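Local coordinates for UPF0045 protein MJ1052 (Methanocaldococcus jannaschii, PDB 2EPI) that is of unknown function but may bind thiamine or a related small molecule, at residues Phe3-Val8 and Ile80-Asp85; Lys34-Lys39 and Leu53-Lys58; Gly46-Gly51 and Asn88-Lys93. All coordinates share one frame; numbering follows the deposited sequence.

How the contacts relate
The three contacts show how one four-stranded antiparallel sheet is joined within itself and packed on both faces. Contact 1 joins strands 6-16 and 73-83 inside the sheet. Contact 2, centred about 13 Å from it, lays the loop before strand 39-43 against helix 53-68, and Val7 of contact 1 meets Ile56 of contact 2. Contact 3 seats the start of helix 90-96 on strand 46-50, its centre about 10 Å from the centre of contact 1 and about 12 Å from that of contact 2. Salt bridges tie them together: Asp81 with Lys93 between contacts 1 and 3, Lys39 with Glu50 between contacts 2 and 3.

Contact 1: Phe3-Val8 and Ile80-Asp85; sequences FMRKVV and IDERKD
Arg5 and Glu82 meet in a two-pronged salt bridge, the guanidinium offering its NE side to the carboxylate. Arg5 NE donates to Glu82 OE2 over 2.9 Å in a nearly straight bond (169°) that lies in the guanidinium plane and uses the syn lone pair of OE2. Arg5 NH2 reaches Glu82 OE1, also over 2.9 Å, but with a more bent N-H (146°); the guanidinium and carboxylate planes are turned 36° against each other. The CB bond of Arg5 does not point at the other strand, but with CG anti to the backbone N the extended chain carries NE out to the carboxylate. A water donates to both Lys6 O and Glu82 OE2, so OE2 receives two bonds, while OE1 has a further partner in His64 of the second subunit.

Deeper in, the backbones of Val8 and Asp81 form an antiparallel hydrogen-bonded pair: Asp81 N to Val8 O at 2.9 Å, and Val8 N to Asp81 O at a longer 3.3 Å. The carboxylate of Asp81 turns to Arg73 of the second subunit and to Lys93.

Val7 supplies the packing. Its CG1 lies 3.6 Å from Glu82 CB, against the stem of the Glu82 side chain, and its CB comes within 4.0 Å of Ile80 CG2, on the side where helix 53-68 covers the sheet.

Strand 73-83 also pairs with a strand of the second subunit, carrying the sheet across the interface. Within the chain, the antiparallel pairing of first and fourth strands belongs to the ferredoxin-like fold, strand-helix-strand-strand-helix-strand with sheet order 2-3-1-4.

Contact 2: Lys34-Lys39 and Leu53-Lys58; sequences KKYDLK and LDEILK
In this ferredoxin-like fold the loop joining the first helix, 23-33, to the second strand, 39-43, is laid on the start of the second long helix, 53-68, and the contact is carried by Tyr36 and Leu38. The Tyr36 ring reaches over the helix surface with CG anti to its own carbonyl carbon (chi1 -66°). Its CD2 carries an edge C-H that lies 3.4 Å from Glu55 OE1, with OE1 near the ring plane, and CE2 rests 3.7 Å from Lys58 CB. The phenol OH passes Lys58 and finds its hydrogen-bond partner one turn on, at Glu62.

Leu38 sits deeper: its CD2 touches Ile56 CG1 at 3.5 Å and grazes Glu55 CB. Between Tyr36 and Leu38 the backbone makes an inverse gamma turn centred on Asp37, with a weak bond from Leu38 N to Tyr36 O. A water accepts from Asp37 N and donates to Glu55 OE1, bridging loop and helix. The other oxygen, Glu55 OE2, takes a salt bridge from Lys58 NZ (3.0 Å), which is likely to help hold the bent Glu55 chain beside the ring. An alanine in place of Tyr36 would probably leave Glu62 without its phenol partner and Lys58 CB without its ring neighbour.

The chemistry thus grades from apolar contact at Leu38 and Ile56, the latter buried, to a charged and hydrated margin at Glu55, where a water links loop and helix, the phenol of Tyr36 reaching Glu62 further along.

Contact 3: Gly46-Gly51 and Asn88-Lys93; sequences GTVLEG and NTIERK
Glu50 supplies the polar part of this contact by accepting from the first turn of a helix. Ile90 N donates to Glu50 OE1 over 2.8 Å in a nearly straight bond (170°), approaching on the anti side of the carboxylate and 34° out of its plane. A water donates to the same oxygen and accepts from Glu91 N, so OE1 serves two amides at the helix start, one directly and one through water. Glu50 CG stands anti to the backbone N (chi1 176°), and the extended chain beyond it carries the carboxylate alongside Thr89. That threonine is the N-cap: its OG1 accepts from Arg92 N over 3.1 Å. A carboxylate at the N-terminal end of a helix would be favoured by the helix dipole, and Glu50 OE2 has a salt bridge to Lys39.

The apolar part belongs to Ile90. Its CD1 lies 3.7 Å from Val48 CG1, the two side chains running antiparallel alongside one another, and 3.8 Å from Glu50 CB.

Helix 90-96 is thereby fastened to strand 46-50, on the face bearing Val48 and Glu50, whereas Leu49 packs on Phe33 of helix 23-33; Asn43 and Ala44 of the third subunit adjoin Val48 and Ile90.

Contact 1: Phe3-Val8 and Ile80-Asp85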
loop_
_atom_site.group_PDB
_atom_site.type_symbol
_atom_site.label_atom_id
_atom_site.label_comp_id
_atom_site.label_asym_id
_atom_site.label_seq_id
_atom_site.Cartn_x
_atom_site.Cartn_y
_atom_site.Cartn_z
ATOM N N PHE A 3 -21.868 -15.450 11.468
ATOM C CA PHE A 3 -21.048 -16.097 10.453
ATOM C C PHE A 3 -20.709 -15.136 9.324
ATOM O O PHE A 3 -20.278 -15.554 8.246
ATOM C CB PHE A 3 -21.769 -17.328 9.898
ATOM C CG PHE A 3 -21.943 -18.421 10.908
ATOM C CD1 PHE A 3 -20.835 -19.067 11.446
ATOM C CD2 PHE A 3 -23.209 -18.776 11.357
ATOM C CE1 PHE A 3 -20.985 -20.050 12.422
ATOM C CE2 PHE A 3 -23.371 -19.755 12.333
ATOM C CZ PHE A 3 -22.255 -20.393 12.866
ATOM N N MET A 4 -20.906 -13.846 9.578
ATOM C CA MET A 4 -20.605 -12.825 8.588
ATOM C C MET A 4 -20.164 -11.500 9.189
ATOM O O MET A 4 -20.953 -10.774 9.793
ATOM C CB MET A 4 -21.809 -12.583 7.672
ATOM C CG MET A 4 -21.633 -11.392 6.732
ATOM S SD MET A 4 -20.098 -11.457 5.759
ATOM C CE MET A 4 -20.638 -12.429 4.359
ATOM N N ARG A 5 -18.881 -11.208 9.026
ATOM C CA ARG A 5 -18.293 -9.963 9.484
ATOM C C ARG A 5 -17.831 -9.353 8.168
ATOM O O ARG A 5 -16.675 -9.496 7.776
ATOM C CB ARG A 5 -17.097 -10.228 10.396
ATOM C CG ARG A 5 -16.389 -8.962 10.835
ATOM C CD ARG A 5 -15.233 -9.251 11.770
ATOM N NE ARG A 5 -14.445 -8.048 12.008
ATOM C CZ ARG A 5 -13.379 -7.990 12.799
ATOM N NH1 ARG A 5 -12.962 -9.075 13.444
ATOM N NH2 ARG A 5 -12.729 -6.845 12.938
ATOM N N LYS A 6 -18.753 -8.686 7.483
ATOM C CA LYS A 6 -18.467 -8.103 6.180
ATOM C C LYS A 6 -17.543 -6.890 6.149
ATOM O O LYS A 6 -17.642 -5.976 6.975
ATOM C CB LYS A 6 -19.784 -7.766 5.471
ATOM C CG LYS A 6 -19.609 -7.304 4.032
ATOM C CD LYS A 6 -20.948 -7.101 3.333
ATOM C CE LYS A 6 -21.694 -8.422 3.164
ATOM N NZ LYS A 6 -22.972 -8.240 2.418
ATOM N N VAL A 7 -16.636 -6.903 5.176
ATOM C CA VAL A 7 -15.684 -5.821 4.966
ATOM C C VAL A 7 -15.416 -5.707 3.471
ATOM O O VAL A 7 -15.788 -6.586 2.698
ATOM C CB VAL A 7 -14.321 -6.096 5.663
ATOM C CG1 VAL A 7 -14.529 -6.355 7.147
ATOM C CG2 VAL A 7 -13.624 -7.286 5.002
ATOM N N VAL A 8 -14.795 -4.607 3.067
ATOM C CA VAL A 8 -14.423 -4.411 1.668
ATOM C C VAL A 8 -12.903 -4.431 1.702
ATOM O O VAL A 8 -12.294 -3.908 2.635
ATOM C CB VAL A 8 -14.895 -3.050 1.121
ATOM C CG1 VAL A 8 -14.484 -2.914 -0.344
ATOM C CG2 VAL A 8 -16.399 -2.934 1.246
ATOM N N ILE A 80 -7.800 -3.766 4.183
ATOM C CA ILE A 80 -9.148 -3.975 4.696
ATOM C C ILE A 80 -9.761 -2.654 5.115
ATOM O O ILE A 80 -9.104 -1.837 5.756
ATOM C CB ILE A 80 -9.147 -4.898 5.939
ATOM C CG1 ILE A 80 -8.542 -6.257 5.588
ATOM C CG2 ILE A 80 -10.567 -5.060 6.465
ATOM C CD1 ILE A 80 -9.228 -6.967 4.458
ATOM N N ASP A 81 -11.021 -2.451 4.749
ATOM C CA ASP A 81 -11.745 -1.237 5.112
ATOM C C ASP A 81 -13.005 -1.729 5.811
ATOM O O ASP A 81 -13.893 -2.293 5.173
ATOM C CB ASP A 81 -12.125 -0.442 3.860
ATOM C CG ASP A 81 -12.676 0.940 4.184
ATOM O OD1 ASP A 81 -13.262 1.116 5.274
ATOM O OD2 ASP A 81 -12.531 1.851 3.341
ATOM N N GLU A 82 -13.076 -1.531 7.123
ATOM C CA GLU A 82 -14.231 -1.983 7.889
ATOM C C GLU A 82 -14.802 -0.890 8.780
ATOM O O GLU A 82 -14.062 -0.167 9.443
ATOM C CB GLU A 82 -13.852 -3.197 8.749
ATOM C CG GLU A 82 -14.920 -3.599 9.771
ATOM C CD GLU A 82 -14.606 -4.907 10.472
ATOM O OE1 GLU A 82 -13.408 -5.204 10.666
ATOM O OE2 GLU A 82 -15.557 -5.634 10.841
ATOM N N ARG A 83 -16.124 -0.773 8.785
ATOM C CA ARG A 83 -16.787 0.221 9.617
ATOM C C ARG A 83 -17.973 -0.441 10.308
ATOM O O ARG A 83 -18.513 -1.436 9.819
ATOM C CB ARG A 83 -17.238 1.421 8.773
ATOM C CG ARG A 83 -18.302 1.120 7.731
ATOM C CD ARG A 83 -18.508 2.316 6.811
ATOM N NE ARG A 83 -18.873 3.531 7.537
ATOM C CZ ARG A 83 -18.999 4.728 6.969
ATOM N NH1 ARG A 83 -18.787 4.870 5.667
ATOM N NH2 ARG A 83 -19.337 5.783 7.700
ATOM N N LYS A 84 -18.370 0.107 11.452
ATOM C CA LYS A 84 -19.477 -0.456 12.219
ATOM C C LYS A 84 -20.732 0.414 12.189
ATOM O O LYS A 84 -21.803 -0.023 12.608
ATOM C CB LYS A 84 -19.035 -0.667 13.670
ATOM C CG LYS A 84 -18.794 0.634 14.422
ATOM C CD LYS A 84 -17.600 0.543 15.360
ATOM C CE LYS A 84 -17.824 -0.435 16.493
ATOM N NZ LYS A 84 -16.675 -0.402 17.436
ATOM N N ASP A 85 -20.602 1.640 11.688
ATOM C CA ASP A 85 -21.733 2.562 11.633
ATOM C C ASP A 85 -22.554 2.433 10.354
ATOM O O ASP A 85 -23.673 2.940 10.278
ATOM C CB ASP A 85 -21.242 4.004 11.779
ATOM C CG ASP A 85 -20.396 4.455 10.603
ATOM O OD1 ASP A 85 -19.390 3.779 10.298
ATOM O OD2 ASP A 85 -20.738 5.485 9.985
HETATM O O HOH W 1 -17.999 -5.892 9.675
#

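Contact 2: Lys34-Lys39 and Leu53-Lys58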
loop_
_atom_site.group_PDB
_atom_site.type_symbol
_atom_site.label_atom_id
_atom_site.label_comp_id
_atom_site.label_asym_id
_atom_site.label_seq_id
_atom_site.Cartn_x
_atom_site.Cartn_y
_atom_site.Cartn_z
ATOM N N LYS A 34 -12.547 -16.685 -6.659
ATOM C CA LYS A 34 -13.852 -17.182 -7.068
ATOM C C LYS A 34 -14.258 -18.473 -6.365
ATOM O O LYS A 34 -15.370 -18.958 -6.557
ATOM C CB LYS A 34 -13.886 -17.372 -8.586
ATOM C CG LYS A 34 -13.770 -16.065 -9.357
ATOM C CD LYS A 34 -13.885 -16.290 -10.853
ATOM C CE LYS A 34 -13.993 -14.969 -11.603
ATOM N NZ LYS A 34 -12.835 -14.074 -11.339
ATOM N N LYS A 35 -13.363 -19.025 -5.547
ATOM C CA LYS A 35 -13.662 -20.248 -4.807
ATOM C C LYS A 35 -14.223 -19.919 -3.429
ATOM O O LYS A 35 -14.619 -20.813 -2.675
ATOM C CB LYS A 35 -12.410 -21.108 -4.642
ATOM C CG LYS A 35 -11.849 -21.657 -5.941
ATOM C CD LYS A 35 -10.901 -22.818 -5.676
ATOM C CE LYS A 35 -9.737 -22.403 -4.790
ATOM N NZ LYS A 35 -8.851 -23.555 -4.468
ATOM N N TYR A 36 -14.241 -18.634 -3.093
ATOM C CA TYR A 36 -14.759 -18.193 -1.805
ATOM C C TYR A 36 -16.057 -17.429 -2.008
ATOM O O TYR A 36 -16.341 -16.962 -3.110
ATOM C CB TYR A 36 -13.740 -17.306 -1.090
ATOM C CG TYR A 36 -12.482 -18.037 -0.696
ATOM C CD1 TYR A 36 -11.513 -18.364 -1.646
ATOM C CD2 TYR A 36 -12.274 -18.439 0.622
ATOM C CE1 TYR A 36 -10.368 -19.073 -1.291
ATOM C CE2 TYR A 36 -11.136 -19.152 0.985
ATOM C CZ TYR A 36 -10.189 -19.464 0.028
ATOM O OH TYR A 36 -9.068 -20.175 0.390
ATOM N N ASP A 37 -16.845 -17.311 -0.943
ATOM C CA ASP A 37 -18.120 -16.609 -1.009
ATOM C C ASP A 37 -17.883 -15.109 -0.906
ATOM O O ASP A 37 -18.223 -14.471 0.092
ATOM C CB ASP A 37 -19.039 -17.098 0.115
ATOM C CG ASP A 37 -20.419 -16.479 0.053
ATOM O OD1 ASP A 37 -20.873 -16.148 -1.062
ATOM O OD2 ASP A 37 -21.055 -16.337 1.119
ATOM N N LEU A 38 -17.300 -14.556 -1.965
ATOM C CA LEU A 38 -16.972 -13.138 -2.019
ATOM C C LEU A 38 -17.381 -12.515 -3.342
ATOM O O LEU A 38 -17.448 -13.200 -4.363
ATOM C CB LEU A 38 -15.457 -12.951 -1.883
ATOM C CG LEU A 38 -14.700 -13.685 -0.777
ATOM C CD1 LEU A 38 -13.214 -13.743 -1.127
ATOM C CD2 LEU A 38 -14.932 -12.974 0.555
ATOM N N LYS A 39 -17.653 -11.213 -3.311
ATOM C CA LYS A 39 -17.960 -10.465 -4.522
ATOM C C LYS A 39 -16.565 -10.058 -5.001
ATOM O O LYS A 39 -15.761 -9.569 -4.209
ATOM C CB LYS A 39 -18.798 -9.220 -4.208
ATOM C CG LYS A 39 -20.256 -9.516 -3.872
ATOM C CD LYS A 39 -21.111 -8.258 -3.986
ATOM C CE LYS A 39 -22.592 -8.566 -3.796
ATOM N NZ LYS A 39 -22.870 -9.101 -2.435
ATOM N N LEU A 53 -14.549 -11.267 6.734
ATOM C CA LEU A 53 -13.129 -11.005 6.966
ATOM C C LEU A 53 -12.269 -12.263 6.971
ATOM O O LEU A 53 -11.198 -12.284 6.371
ATOM C CB LEU A 53 -12.933 -10.240 8.279
ATOM C CG LEU A 53 -11.489 -9.911 8.680
ATOM C CD1 LEU A 53 -10.770 -9.189 7.548
ATOM C CD2 LEU A 53 -11.502 -9.046 9.931
ATOM N N ASP A 54 -12.729 -13.314 7.643
ATOM C CA ASP A 54 -11.949 -14.539 7.686
ATOM C C ASP A 54 -11.835 -15.182 6.307
ATOM O O ASP A 54 -10.787 -15.720 5.956
ATOM C CB ASP A 54 -12.554 -15.533 8.683
ATOM C CG ASP A 54 -12.462 -15.045 10.112
ATOM O OD1 ASP A 54 -11.429 -14.438 10.463
ATOM O OD2 ASP A 54 -13.415 -15.277 10.890
ATOM N N GLU A 55 -12.904 -15.123 5.522
ATOM C CA GLU A 55 -12.860 -15.706 4.187
ATOM C C GLU A 55 -11.877 -14.936 3.308
ATOM O O GLU A 55 -11.161 -15.529 2.501
ATOM C CB GLU A 55 -14.251 -15.711 3.551
ATOM C CG GLU A 55 -15.222 -16.666 4.242
ATOM C CD GLU A 55 -14.670 -18.080 4.336
ATOM O OE1 GLU A 55 -14.416 -18.690 3.277
ATOM O OE2 GLU A 55 -14.486 -18.583 5.466
ATOM N N ILE A 56 -11.839 -13.619 3.471
ATOM C CA ILE A 56 -10.928 -12.797 2.681
ATOM C C ILE A 56 -9.485 -13.090 3.072
ATOM O O ILE A 56 -8.601 -13.136 2.216
ATOM C CB ILE A 56 -11.243 -11.290 2.856
ATOM C CG1 ILE A 56 -12.503 -10.946 2.051
ATOM C CG2 ILE A 56 -10.057 -10.432 2.391
ATOM C CD1 ILE A 56 -12.968 -9.513 2.194
ATOM N N LEU A 57 -9.247 -13.300 4.364
ATOM C CA LEU A 57 -7.900 -13.611 4.836
ATOM C C LEU A 57 -7.440 -14.953 4.266
ATOM O O LEU A 57 -6.296 -15.092 3.831
ATOM C CB LEU A 57 -7.870 -13.642 6.367
ATOM C CG LEU A 57 -8.022 -12.267 7.018
ATOM C CD1 LEU A 57 -8.297 -12.422 8.503
ATOM C CD2 LEU A 57 -6.766 -11.450 6.780
ATOM N N LYS A 58 -8.335 -15.938 4.266
ATOM C CA LYS A 58 -8.008 -17.257 3.733
ATOM C C LYS A 58 -7.777 -17.162 2.227
ATOM O O LYS A 58 -6.864 -17.783 1.689
ATOM C CB LYS A 58 -9.147 -18.251 3.977
ATOM C CG LYS A 58 -9.505 -18.522 5.428
ATOM C CD LYS A 58 -10.708 -19.462 5.472
ATOM C CE LYS A 58 -11.292 -19.595 6.863
ATOM N NZ LYS A 58 -12.549 -20.405 6.819
HETATM O O HOH W 2 -16.058 -18.379 1.407
#

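Contact 3: Gly46-Gly51 and Asn88-Lys93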
loop_
_atom_site.group_PDB
_atom_site.type_symbol
_atom_site.label_atom_id
_atom_site.label_comp_id
_atom_site.label_asym_id
_atom_site.label_seq_id
_atom_site.Cartn_x
_atom_site.Cartn_y
_atom_site.Cartn_z
ATOM N N GLY A 46 -5.395 -4.072 -9.062
ATOM C CA GLY A 46 -5.621 -4.995 -7.966
ATOM C C GLY A 46 -7.029 -5.534 -8.066
ATOM O O GLY A 46 -7.715 -5.297 -9.062
ATOM N N THR A 47 -7.455 -6.262 -7.042
ATOM C CA THR A 47 -8.801 -6.822 -7.019
ATOM C C THR A 47 -9.510 -6.413 -5.739
ATOM O O THR A 47 -8.957 -6.548 -4.651
ATOM C CB THR A 47 -8.767 -8.351 -7.080
ATOM O OG1 THR A 47 -8.166 -8.765 -8.312
ATOM C CG2 THR A 47 -10.186 -8.919 -6.991
ATOM N N VAL A 48 -10.730 -5.904 -5.875
ATOM C CA VAL A 48 -11.521 -5.497 -4.721
ATOM C C VAL A 48 -12.408 -6.677 -4.341
ATOM O O VAL A 48 -12.980 -7.338 -5.207
ATOM C CB VAL A 48 -12.393 -4.251 -5.040
ATOM C CG1 VAL A 48 -13.393 -3.998 -3.912
ATOM C CG2 VAL A 48 -11.497 -3.041 -5.223
ATOM N N LEU A 49 -12.505 -6.951 -3.046
ATOM C CA LEU A 49 -13.307 -8.067 -2.570
ATOM C C LEU A 49 -14.270 -7.581 -1.503
ATOM O O LEU A 49 -13.979 -6.626 -0.780
ATOM C CB LEU A 49 -12.401 -9.157 -1.976
ATOM C CG LEU A 49 -11.249 -9.676 -2.840
ATOM C CD1 LEU A 49 -10.283 -10.496 -1.985
ATOM C CD2 LEU A 49 -11.808 -10.508 -3.988
ATOM N N GLU A 50 -15.420 -8.242 -1.424
ATOM C CA GLU A 50 -16.442 -7.926 -0.435
ATOM C C GLU A 50 -16.910 -9.246 0.164
ATOM O O GLU A 50 -17.260 -10.175 -0.563
ATOM C CB GLU A 50 -17.637 -7.217 -1.075
ATOM C CG GLU A 50 -18.769 -6.948 -0.076
ATOM C CD GLU A 50 -20.080 -6.561 -0.746
ATOM O OE1 GLU A 50 -20.088 -5.592 -1.532
ATOM O OE2 GLU A 50 -21.106 -7.225 -0.480
ATOM N N GLY A 51 -16.909 -9.328 1.490
ATOM C CA GLY A 51 -17.338 -10.550 2.144
ATOM C C GLY A 51 -16.814 -10.655 3.559
ATOM O O GLY A 51 -16.314 -9.680 4.112
ATOM N N ASN A 88 -20.918 -2.512 5.027
ATOM C CA ASN A 88 -19.608 -2.655 4.389
ATOM C C ASN A 88 -19.725 -3.324 3.024
ATOM O O ASN A 88 -19.354 -4.484 2.865
ATOM C CB ASN A 88 -18.684 -3.492 5.282
ATOM C CG ASN A 88 -18.329 -2.787 6.580
ATOM O OD1 ASN A 88 -17.559 -1.827 6.587
ATOM N ND2 ASN A 88 -18.902 -3.256 7.686
ATOM N N THR A 89 -20.236 -2.597 2.037
ATOM C CA THR A 89 -20.382 -3.165 0.701
ATOM C C THR A 89 -19.765 -2.277 -0.367
ATOM O O THR A 89 -19.602 -1.072 -0.176
ATOM C CB THR A 89 -21.863 -3.375 0.329
ATOM O OG1 THR A 89 -22.523 -2.103 0.271
ATOM C CG2 THR A 89 -22.551 -4.251 1.360
ATOM N N ILE A 90 -19.427 -2.891 -1.494
ATOM C CA ILE A 90 -18.847 -2.180 -2.622
ATOM C C ILE A 90 -19.905 -1.217 -3.150
ATOM O O ILE A 90 -19.606 -0.084 -3.524
ATOM C CB ILE A 90 -18.452 -3.174 -3.733
ATOM C CG1 ILE A 90 -17.303 -4.066 -3.241
ATOM C CG2 ILE A 90 -18.061 -2.425 -5.003
ATOM C CD1 ILE A 90 -16.898 -5.146 -4.231
ATOM N N GLU A 91 -21.150 -1.681 -3.158
ATOM C CA GLU A 91 -22.278 -0.885 -3.633
ATOM C C GLU A 91 -22.392 0.441 -2.888
ATOM O O GLU A 91 -22.407 1.510 -3.501
ATOM C CB GLU A 91 -23.582 -1.667 -3.458
ATOM C CG GLU A 91 -24.811 -0.958 -4.011
ATOM C CD GLU A 91 -26.107 -1.611 -3.576
ATOM O OE1 GLU A 91 -26.223 -2.848 -3.705
ATOM O OE2 GLU A 91 -27.013 -0.885 -3.107
ATOM N N ARG A 92 -22.479 0.372 -1.564
ATOM C CA ARG A 92 -22.606 1.585 -0.769
ATOM C C ARG A 92 -21.415 2.517 -0.965
ATOM O O ARG A 92 -21.582 3.732 -1.049
ATOM C CB ARG A 92 -22.751 1.250 0.717
ATOM C CG ARG A 92 -23.133 2.456 1.565
ATOM C CD ARG A 92 -22.974 2.168 3.045
ATOM N NE ARG A 92 -21.582 1.895 3.391
ATOM C CZ ARG A 92 -20.597 2.782 3.290
ATOM N NH1 ARG A 92 -20.846 4.011 2.854
ATOM N NH2 ARG A 92 -19.358 2.438 3.620
ATOM N N LYS A 93 -20.213 1.954 -1.035
ATOM C CA LYS A 93 -19.021 2.776 -1.219
ATOM C C LYS A 93 -19.066 3.535 -2.541
ATOM O O LYS A 93 -18.782 4.731 -2.588
ATOM C CB LYS A 93 -17.751 1.919 -1.174
ATOM C CG LYS A 93 -17.495 1.245 0.168
ATOM C CD LYS A 93 -16.019 0.915 0.349
ATOM C CE LYS A 93 -15.191 2.187 0.481
ATOM N NZ LYS A 93 -13.747 1.920 0.723
HETATM O O HOH W 3 -21.717 -4.703 -3.362
#